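Local structure of molybdopterin-guanine dinucleotide biosynthesis protein B (Bacillus subtilis subsp. spizizenii, 4OYH) at residues K23-I27 with L106-G110; K112-K118 with A130-V134. The protein probably binds GTP and hydrolyses it weakly, and may act as an adapter for efficient biosynthesis and use of the molybdopterin guanine dinucleotide cofactor. The protein carries 2 engineered substitutions. All blocks are in the same frame, centred on the assembly; numbering follows the deposited sequence.

Contact 1: residues K23-I27 with L106-G110; sequences KTTFI and LLIEG. With SO4 (sulfate ion), chain F.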
ATOM      1  N   LYS A  23      -1.483   9.342  21.516  1.00 37.34           N
ATOM      2  CA  LYS A  23      -1.369   8.009  20.908  1.00 48.80           C
ATOM      3  C   LYS A  23      -0.165   7.928  19.981  1.00 43.21           C
ATOM      4  O   LYS A  23       0.620   7.000  20.108  1.00 34.64           O
ATOM      5  CB  LYS A  23      -2.620   7.610  20.134  1.00 47.73           C
ATOM      6  CG  LYS A  23      -3.823   7.263  20.990  1.00 38.54           C
ATOM      7  CD  LYS A  23      -5.015   6.860  20.135  1.00 31.16           C
ATOM      8  CE  LYS A  23      -5.558   8.036  19.322  1.00 36.05           C
ATOM      9  NZ  LYS A  23      -6.225   7.574  18.096  1.00 50.70           N
ATOM     10  N   THR A  24       0.018   8.886  19.067  1.00 36.70           N
ATOM     11  CA  THR A  24       1.074   8.686  18.054  1.00 35.59           C
ATOM     12  C   THR A  24       2.481   8.901  18.634  1.00 32.23           C
ATOM     13  O   THR A  24       3.442   8.284  18.170  1.00 39.22           O
ATOM     14  CB  THR A  24       0.875   9.551  16.766  1.00 56.21           C
ATOM     15  OG1 THR A  24       1.957  10.463  16.597  1.00 55.71           O
ATOM     16  CG2 THR A  24      -0.435  10.281  16.753  1.00 41.83           C
ATOM     17  N   THR A  25       2.608   9.677  19.703  1.00 33.26           N
ATOM     18  CA  THR A  25       3.889   9.763  20.411  1.00 40.05           C
ATOM     19  C   THR A  25       4.218   8.456  21.089  1.00 32.89           C
ATOM     20  O   THR A  25       5.312   7.972  20.992  1.00 35.74           O
ATOM     21  CB  THR A  25       3.894  10.890  21.456  1.00 40.44           C
ATOM     22  OG1 THR A  25       4.390  12.075  20.837  1.00 48.00           O
ATOM     23  CG2 THR A  25       4.801  10.577  22.611  1.00 46.84           C
ATOM     24  N   PHE A  26       3.270   7.905  21.815  1.00 27.22           N
ATOM     25  CA  PHE A  26       3.464   6.599  22.388  1.00 36.24           C
ATOM     26  C   PHE A  26       3.901   5.555  21.340  1.00 31.35           C
ATOM     27  O   PHE A  26       4.915   4.887  21.516  1.00 27.63           O
ATOM     28  CB  PHE A  26       2.176   6.174  23.078  1.00 28.22           C
ATOM     29  CG  PHE A  26       2.317   4.968  23.875  1.00 32.49           C
ATOM     30  CD1 PHE A  26       3.330   4.853  24.785  1.00 29.14           C
ATOM     31  CD2 PHE A  26       1.424   3.907  23.709  1.00 46.02           C
ATOM     32  CE1 PHE A  26       3.469   3.685  25.525  1.00 40.79           C
ATOM     33  CE2 PHE A  26       1.543   2.770  24.447  1.00 26.40           C
ATOM     34  CZ  PHE A  26       2.558   2.645  25.355  1.00 38.34           C
ATOM     35  N   ILE A  27       3.156   5.459  20.242  1.00 29.17           N
ATOM     36  CA  ILE A  27       3.485   4.570  19.127  1.00 33.88           C
ATOM     37  C   ILE A  27       4.881   4.840  18.581  1.00 33.26           C
ATOM     38  O   ILE A  27       5.660   3.922  18.333  1.00 34.46           O
ATOM     39  CB  ILE A  27       2.406   4.688  18.008  1.00 36.34           C
ATOM     40  CG1 ILE A  27       1.201   3.781  18.357  1.00 41.66           C
ATOM     41  CG2 ILE A  27       2.934   4.255  16.638  1.00 43.14           C
ATOM     42  CD1 ILE A  27      -0.156   4.417  18.095  1.00 34.61           C
ATOM     43  N   LEU A 106       2.480  -6.844  14.986  1.00 33.38           N
ATOM     44  CA  LEU A 106       1.718  -5.683  14.537  1.00 30.27           C
ATOM     45  C   LEU A 106       1.225  -4.795  15.673  1.00 31.82           C
ATOM     46  O   LEU A 106       0.629  -5.252  16.661  1.00 27.72           O
ATOM     47  CB  LEU A 106       0.566  -6.156  13.665  1.00 29.12           C
ATOM     48  CG  LEU A 106      -0.431  -5.090  13.196  1.00 38.95           C
ATOM     49  CD1 LEU A 106       0.232  -4.041  12.240  1.00 27.91           C
ATOM     50  CD2 LEU A 106      -1.596  -5.773  12.560  1.00 29.69           C
ATOM     51  N   LEU A 107       1.546  -3.517  15.504  1.00 32.47           N
ATOM     52  CA  LEU A 107       1.062  -2.413  16.323  1.00 34.00           C
ATOM     53  C   LEU A 107      -0.114  -1.782  15.613  1.00 27.88           C
ATOM     54  O   LEU A 107       0.012  -1.363  14.466  1.00 25.50           O
ATOM     55  CB  LEU A 107       2.147  -1.346  16.530  1.00 29.00           C
ATOM     56  CG  LEU A 107       2.493  -0.786  17.911  1.00 31.79           C
ATOM     57  CD1 LEU A 107       3.084   0.586  17.786  1.00 23.75           C
ATOM     58  CD2 LEU A 107       1.347  -0.763  18.832  1.00 29.89           C
ATOM     59  N   ILE A 108      -1.261  -1.721  16.278  1.00 25.46           N
ATOM     60  CA  ILE A 108      -2.438  -1.080  15.676  1.00 25.97           C
ATOM     61  C   ILE A 108      -2.830   0.173  16.477  1.00 26.48           C
ATOM     62  O   ILE A 108      -2.960   0.102  17.704  1.00 26.39           O
ATOM     63  CB  ILE A 108      -3.632  -2.031  15.632  1.00 31.50           C
ATOM     64  CG1 ILE A 108      -3.212  -3.374  15.006  1.00 28.09           C
ATOM     65  CG2 ILE A 108      -4.777  -1.344  14.932  1.00 24.95           C
ATOM     66  CD1 ILE A 108      -4.329  -4.207  14.490  1.00 36.66           C
ATOM     67  N   GLU A 109      -2.996   1.311  15.800  1.00 22.12           N
ATOM     68  CA  GLU A 109      -3.669   2.466  16.399  1.00 25.47           C
ATOM     69  C   GLU A 109      -5.175   2.383  16.060  1.00 21.17           C
ATOM     70  O   GLU A 109      -5.534   2.381  14.889  1.00 25.56           O
ATOM     71  CB  GLU A 109      -3.036   3.771  15.893  1.00 47.43           C
ATOM     72  CG  GLU A 109      -3.814   5.065  16.185  1.00 67.68           C
ATOM     73  CD  GLU A 109      -3.027   6.343  15.813  1.00 66.97           C
ATOM     74  OE1 GLU A 109      -3.648   7.417  15.701  1.00 70.26           O
ATOM     75  OE2 GLU A 109      -1.794   6.287  15.644  1.00 71.76           O
ATOM     76  N   GLY A 110      -6.060   2.315  17.070  1.00 22.30           N
ATOM     77  CA  GLY A 110      -7.520   2.232  16.803  1.00 34.30           C
ATOM     78  C   GLY A 110      -8.165   0.825  16.745  1.00 34.55           C
ATOM     79  O   GLY A 110      -7.620  -0.073  17.369  1.00 25.69           O
TER
HETATM   80  S   SO4 F 201      -3.369  11.546  19.464  1.00 48.23           S
HETATM   81  O1  SO4 F 201      -4.445  12.224  18.732  1.00 51.20           O
HETATM   82  O2  SO4 F 201      -2.594  10.816  18.480  1.00 42.50           O
HETATM   83  O3  SO4 F 201      -2.593  12.472  20.282  1.00 46.55           O
HETATM   84  O4  SO4 F 201      -3.916  10.580  20.416  1.00 61.61           O

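Contact 2: residues K112-K118 with A130-V134; sequences KKAPYPK and ALKTV. With SO4 (sulfate ion), chain G.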
ATOM      1  N   LYS A 112     -10.898  -0.090  18.289  1.00 34.06           N
ATOM      2  CA  LYS A 112     -11.302  -0.442  19.683  1.00 42.74           C
ATOM      3  C   LYS A 112     -12.111  -1.735  19.843  1.00 33.09           C
ATOM      4  O   LYS A 112     -12.157  -2.322  20.914  1.00 30.50           O
ATOM      5  CB  LYS A 112     -12.191   0.628  20.258  1.00 44.69           C
ATOM      6  CG  LYS A 112     -11.659   2.060  20.173  1.00 78.94           C
ATOM      7  CD  LYS A 112     -12.711   3.031  20.609  1.00 70.35           C
ATOM      8  CE  LYS A 112     -14.028   2.727  20.007  1.00 81.67           C
ATOM      9  NZ  LYS A 112     -14.910   2.384  21.162  1.00 81.83           N
ATOM     10  N   LYS A 113     -12.815  -2.096  18.779  1.00 33.87           N
ATOM     11  CA  LYS A 113     -13.800  -3.161  18.786  1.00 47.29           C
ATOM     12  C   LYS A 113     -13.143  -4.509  18.632  1.00 44.56           C
ATOM     13  O   LYS A 113     -13.762  -5.530  18.875  1.00 50.84           O
ATOM     14  CB  LYS A 113     -14.793  -2.951  17.639  1.00 72.81           C
ATOM     15  CG  LYS A 113     -14.140  -3.045  16.213  1.00 92.85           C
ATOM     16  CD  LYS A 113     -14.005  -1.688  15.458  1.00 67.27           C
ATOM     17  CE  LYS A 113     -14.028  -1.917  13.922  1.00 85.30           C
ATOM     18  NZ  LYS A 113     -14.559  -0.777  13.094  1.00 80.07           N
ATOM     19  N   ALA A 114     -11.901  -4.502  18.164  1.00 29.61           N
ATOM     20  CA  ALA A 114     -11.150  -5.741  17.956  1.00 37.14           C
ATOM     21  C   ALA A 114     -10.857  -6.400  19.294  1.00 28.90           C
ATOM     22  O   ALA A 114     -10.774  -5.707  20.312  1.00 25.63           O
ATOM     23  CB  ALA A 114      -9.795  -5.470  17.169  1.00 28.44           C
ATOM     24  N   PRO A 115     -10.682  -7.731  19.285  1.00 33.37           N
ATOM     25  CA  PRO A 115     -10.344  -8.600  20.430  1.00 28.81           C
ATOM     26  C   PRO A 115      -8.881  -8.572  20.905  1.00 30.78           C
ATOM     27  O   PRO A 115      -8.568  -9.225  21.892  1.00 29.90           O
ATOM     28  CB  PRO A 115     -10.650  -9.984  19.901  1.00 32.21           C
ATOM     29  CG  PRO A 115     -10.423  -9.861  18.397  1.00 40.63           C
ATOM     30  CD  PRO A 115     -10.954  -8.522  18.067  1.00 39.15           C
ATOM     31  N   TYR A 116      -7.986  -7.849  20.253  1.00 27.83           N
ATOM     32  CA  TYR A 116      -6.567  -8.038  20.575  1.00 20.96           C
ATOM     33  C   TYR A 116      -6.180  -7.268  21.783  1.00 23.19           C
ATOM     34  O   TYR A 116      -6.886  -6.355  22.202  1.00 28.25           O
ATOM     35  CB  TYR A 116      -5.701  -7.686  19.374  1.00 17.14           C
ATOM     36  CG  TYR A 116      -6.169  -8.452  18.187  1.00 24.82           C
ATOM     37  CD1 TYR A 116      -5.865  -9.818  18.055  1.00 34.42           C
ATOM     38  CD2 TYR A 116      -6.989  -7.867  17.240  1.00 26.44           C
ATOM     39  CE1 TYR A 116      -6.337 -10.559  16.983  1.00 26.08           C
ATOM     40  CE2 TYR A 116      -7.472  -8.594  16.157  1.00 22.36           C
ATOM     41  CZ  TYR A 116      -7.133  -9.954  16.034  1.00 23.61           C
ATOM     42  OH  TYR A 116      -7.590 -10.679  14.963  1.00 37.61           O
ATOM     43  N   PRO A 117      -5.094  -7.687  22.428  1.00 25.24           N
ATOM     44  CA  PRO A 117      -4.712  -6.985  23.647  1.00 19.55           C
ATOM     45  C   PRO A 117      -4.482  -5.508  23.333  1.00 26.54           C
ATOM     46  O   PRO A 117      -4.045  -5.218  22.236  1.00 25.27           O
ATOM     47  CB  PRO A 117      -3.419  -7.659  24.073  1.00 20.12           C
ATOM     48  CG  PRO A 117      -3.361  -8.946  23.296  1.00 22.55           C
ATOM     49  CD  PRO A 117      -4.129  -8.714  22.040  1.00 23.91           C
ATOM     50  N   LYS A 118      -4.745  -4.598  24.254  1.00 20.14           N
ATOM     51  CA  LYS A 118      -4.649  -3.212  23.901  1.00 30.15           C
ATOM     52  C   LYS A 118      -4.269  -2.390  25.072  1.00 29.71           C
ATOM     53  O   LYS A 118      -4.492  -2.766  26.197  1.00 27.68           O
ATOM     54  CB  LYS A 118      -5.953  -2.727  23.312  1.00 33.44           C
ATOM     55  CG  LYS A 118      -7.190  -3.192  23.992  1.00 29.44           C
ATOM     56  CD  LYS A 118      -8.398  -2.835  23.159  1.00 28.17           C
ATOM     57  CE  LYS A 118      -8.530  -3.662  21.902  1.00 27.95           C
ATOM     58  NZ  LYS A 118      -9.228  -4.960  22.115  1.00 38.24           N
ATOM     59  N   ALA A 130     -16.551   5.667  27.675  1.00 66.55           N
ATOM     60  CA  ALA A 130     -16.844   5.609  26.246  1.00 62.01           C
ATOM     61  C   ALA A 130     -15.880   4.677  25.473  1.00 61.06           C
ATOM     62  O   ALA A 130     -16.224   4.166  24.400  1.00 78.11           O
ATOM     63  CB  ALA A 130     -16.817   7.002  25.656  1.00 60.87           C
ATOM     64  N   LEU A 131     -14.684   4.448  26.008  1.00 52.16           N
ATOM     65  CA  LEU A 131     -13.761   3.494  25.392  1.00 53.63           C
ATOM     66  C   LEU A 131     -14.139   2.129  25.970  1.00 48.17           C
ATOM     67  O   LEU A 131     -13.624   1.687  26.991  1.00 47.32           O
ATOM     68  CB  LEU A 131     -12.291   3.864  25.651  1.00 44.14           C
ATOM     69  CG  LEU A 131     -11.949   5.307  25.294  1.00 41.14           C
ATOM     70  CD1 LEU A 131     -10.655   5.761  25.953  1.00 46.14           C
ATOM     71  CD2 LEU A 131     -11.884   5.490  23.775  1.00 42.12           C
ATOM     72  N   LYS A 132     -15.109   1.511  25.313  1.00 55.25           N
ATOM     73  CA  LYS A 132     -15.700   0.261  25.745  1.00 62.52           C
ATOM     74  C   LYS A 132     -14.975  -0.854  24.992  1.00 49.43           C
ATOM     75  O   LYS A 132     -15.034  -0.905  23.762  1.00 52.09           O
ATOM     76  CB  LYS A 132     -17.221   0.283  25.449  1.00 65.58           C
ATOM     77  CG  LYS A 132     -18.064  -0.799  26.136  1.00 79.30           C
ATOM     78  CD  LYS A 132     -17.863  -2.199  25.507  1.00 86.19           C
ATOM     79  CE  LYS A 132     -17.252  -3.221  26.496  1.00 77.59           C
ATOM     80  NZ  LYS A 132     -16.526  -4.373  25.864  1.00 64.92           N
ATOM     81  N   THR A 133     -14.276  -1.737  25.690  1.00 47.40           N
ATOM     82  CA  THR A 133     -13.555  -2.786  24.965  1.00 51.60           C
ATOM     83  C   THR A 133     -12.895  -3.847  25.829  1.00 37.73           C
ATOM     84  O   THR A 133     -12.687  -3.677  27.033  1.00 55.24           O
ATOM     85  CB  THR A 133     -12.439  -2.177  24.060  1.00 67.46           C
ATOM     86  OG1 THR A 133     -11.929  -3.184  23.169  1.00 74.76           O
ATOM     87  CG2 THR A 133     -11.315  -1.576  24.901  1.00 42.23           C
ATOM     88  N   VAL A 134     -12.515  -4.923  25.156  1.00 36.50           N
ATOM     89  CA  VAL A 134     -11.941  -6.094  25.798  1.00 42.14           C
ATOM     90  C   VAL A 134     -10.441  -6.203  25.560  1.00 37.66           C
ATOM     91  O   VAL A 134      -9.872  -5.611  24.636  1.00 29.86           O
ATOM     92  CB  VAL A 134     -12.630  -7.403  25.311  1.00 36.77           C
ATOM     93  CG1 VAL A 134     -14.144  -7.283  25.452  1.00 34.33           C
ATOM     94  CG2 VAL A 134     -12.295  -7.688  23.876  1.00 28.72           C
TER
HETATM   95  S   SO4 G 202     -11.948   3.098  16.277  1.00 78.77           S
HETATM   96  O1  SO4 G 202     -12.700   2.738  15.082  1.00 86.39           O
HETATM   97  O2  SO4 G 202     -10.609   3.554  15.944  1.00 64.63           O
HETATM   98  O3  SO4 G 202     -12.635   4.166  16.993  1.00109.59           O
HETATM   99  O4  SO4 G 202     -11.899   1.904  17.096  1.00 86.34           O

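Contact 1: residues K23-I27 with L106-G110
Ile27, one turn into helix 23-35, drives its side chain against Leu107 and Glu109 of strand 105-109, and this apolar wedge is the tight part of the contact. CG1 and CG2 of Ile27 straddle the CD1 methyl of Leu107, with CG1 at 3.8 Å from it. At the other end of the same side chain, CD1 of Ile27 butts against the stem of Glu109, the two side chains crossing at about a right angle; it lies 3.7 Å from Glu109 CB and meets OE2 of the carboxylate at 3.5 Å. Val15 and Cys43 of the neighbouring strands close round Ile27, and Gln66 of the second subunit packs on both Ile27 and Glu109. Residues 23-27 of the helix and 106-109 of the strand run almost antiparallel, at 169°, as expected where a helix covers a parallel sheet in the P-loop NTPase fold: the helix leads away from the phosphate loop and the strand climbs towards it. Lys23 and Thr24 belong to the Walker A sequence, and their GTP-binding role is inferred from a close relative. Packing becomes looser toward this end. Glu109, with CG anti to its own backbone N (chi1 167°) and the chain extended beyond, holds its carboxylate up to the lysine, whose side chain crosses it at about a right angle. Their salt bridge is long, Lys23 NZ to Glu109 OE1 measuring 3.5 Å. Beyond lies a bound sulfate, probably from the crystallisation liquor, where a nucleotide phosphate would be expected. Lys23 N donates to sulfate O4 at 2.9 Å with an N-H...O angle of 159°, and Asn20 and Gly22 add their backbone amides. The bend of Lys23 at chi3 carries CE past the anion, while NZ turns to Glu109.

Contact 2: residues K112-K118 with A130-V134
The ammonium group of Lys118 is gripped by backbone carbonyls from both segments. NZ donates to Val134 O at 2.7 Å, with a C=O...N angle of 158° and the donor tilted 20° from the carbonyl plane. It also donates to Tyr116 O at 2.7 Å, this time in the carbonyl plane; a third bond, to Ala114 O, is modelled too short for its length to be trusted. Thr133 OG1 is a weak further acceptor, 3.4 Å from Lys118 NZ. The chain reaches these acceptors by bending at chi3 and chi4, and its CD passes 3.6 Å from the CG2 methyl of Thr133. Shortened to an alanine, the side chain would lose its ammonium group, and the carbonyls of Ala114, Tyr116 and Val134 would probably be left without their shared donor. Thr133 OG1, anti to the backbone N (chi1 -169°), points at Lys112 O, donating to it in the model, though the separation is too short to be relied on. Around this polar knot the packing is lighter. Val134 rests its CG2 methyl on Pro115 CA at 4.1 Å, and Lys112 lays CD beside Leu131 CD2, also at 4.1 Å. The side-chain carbons of Lys112 run along a sulfate, probably a crystallisation ion. Farther out, an inverse gamma turn centred on Leu131 leads the chain from helix 127-130 into Lys132. Leu131 packs on Val120, Leu122 and Phe18, next to the Walker A loop, while Pro115 O accepts a bond from Asn135. The two loops thus meet beside adjacent strands of the parallel sheet, 118-122 and 136-141, with strand 12-16 touching Lys112, Ala114, Tyr116 and Lys118, and helix 91-100 flanking Ala114 and Tyr116.

How the contacts relate
From the N terminus, strand 12-16 leads through the phosphate-binding loop into helix 23-35. The chain then passes strand 41-46, the two-stranded antiparallel sheet and helix 91-100 before strand 105-109 returns to that first helix, so contact 1 closes a long loop, with 78 residues between its segments. After one intervening residue contact 2 opens, and it closes a short loop of 11 intervening residues that holds most of strand 118-122 and helix 127-130. The two loops follow in series, neither crossing nor nesting. Contact 1 fastens helix to strand near the chain's centre; contact 2 joins the loops entering strands 118-122 and 136-141, and the centres of the two contacts lie about 14 Å apart.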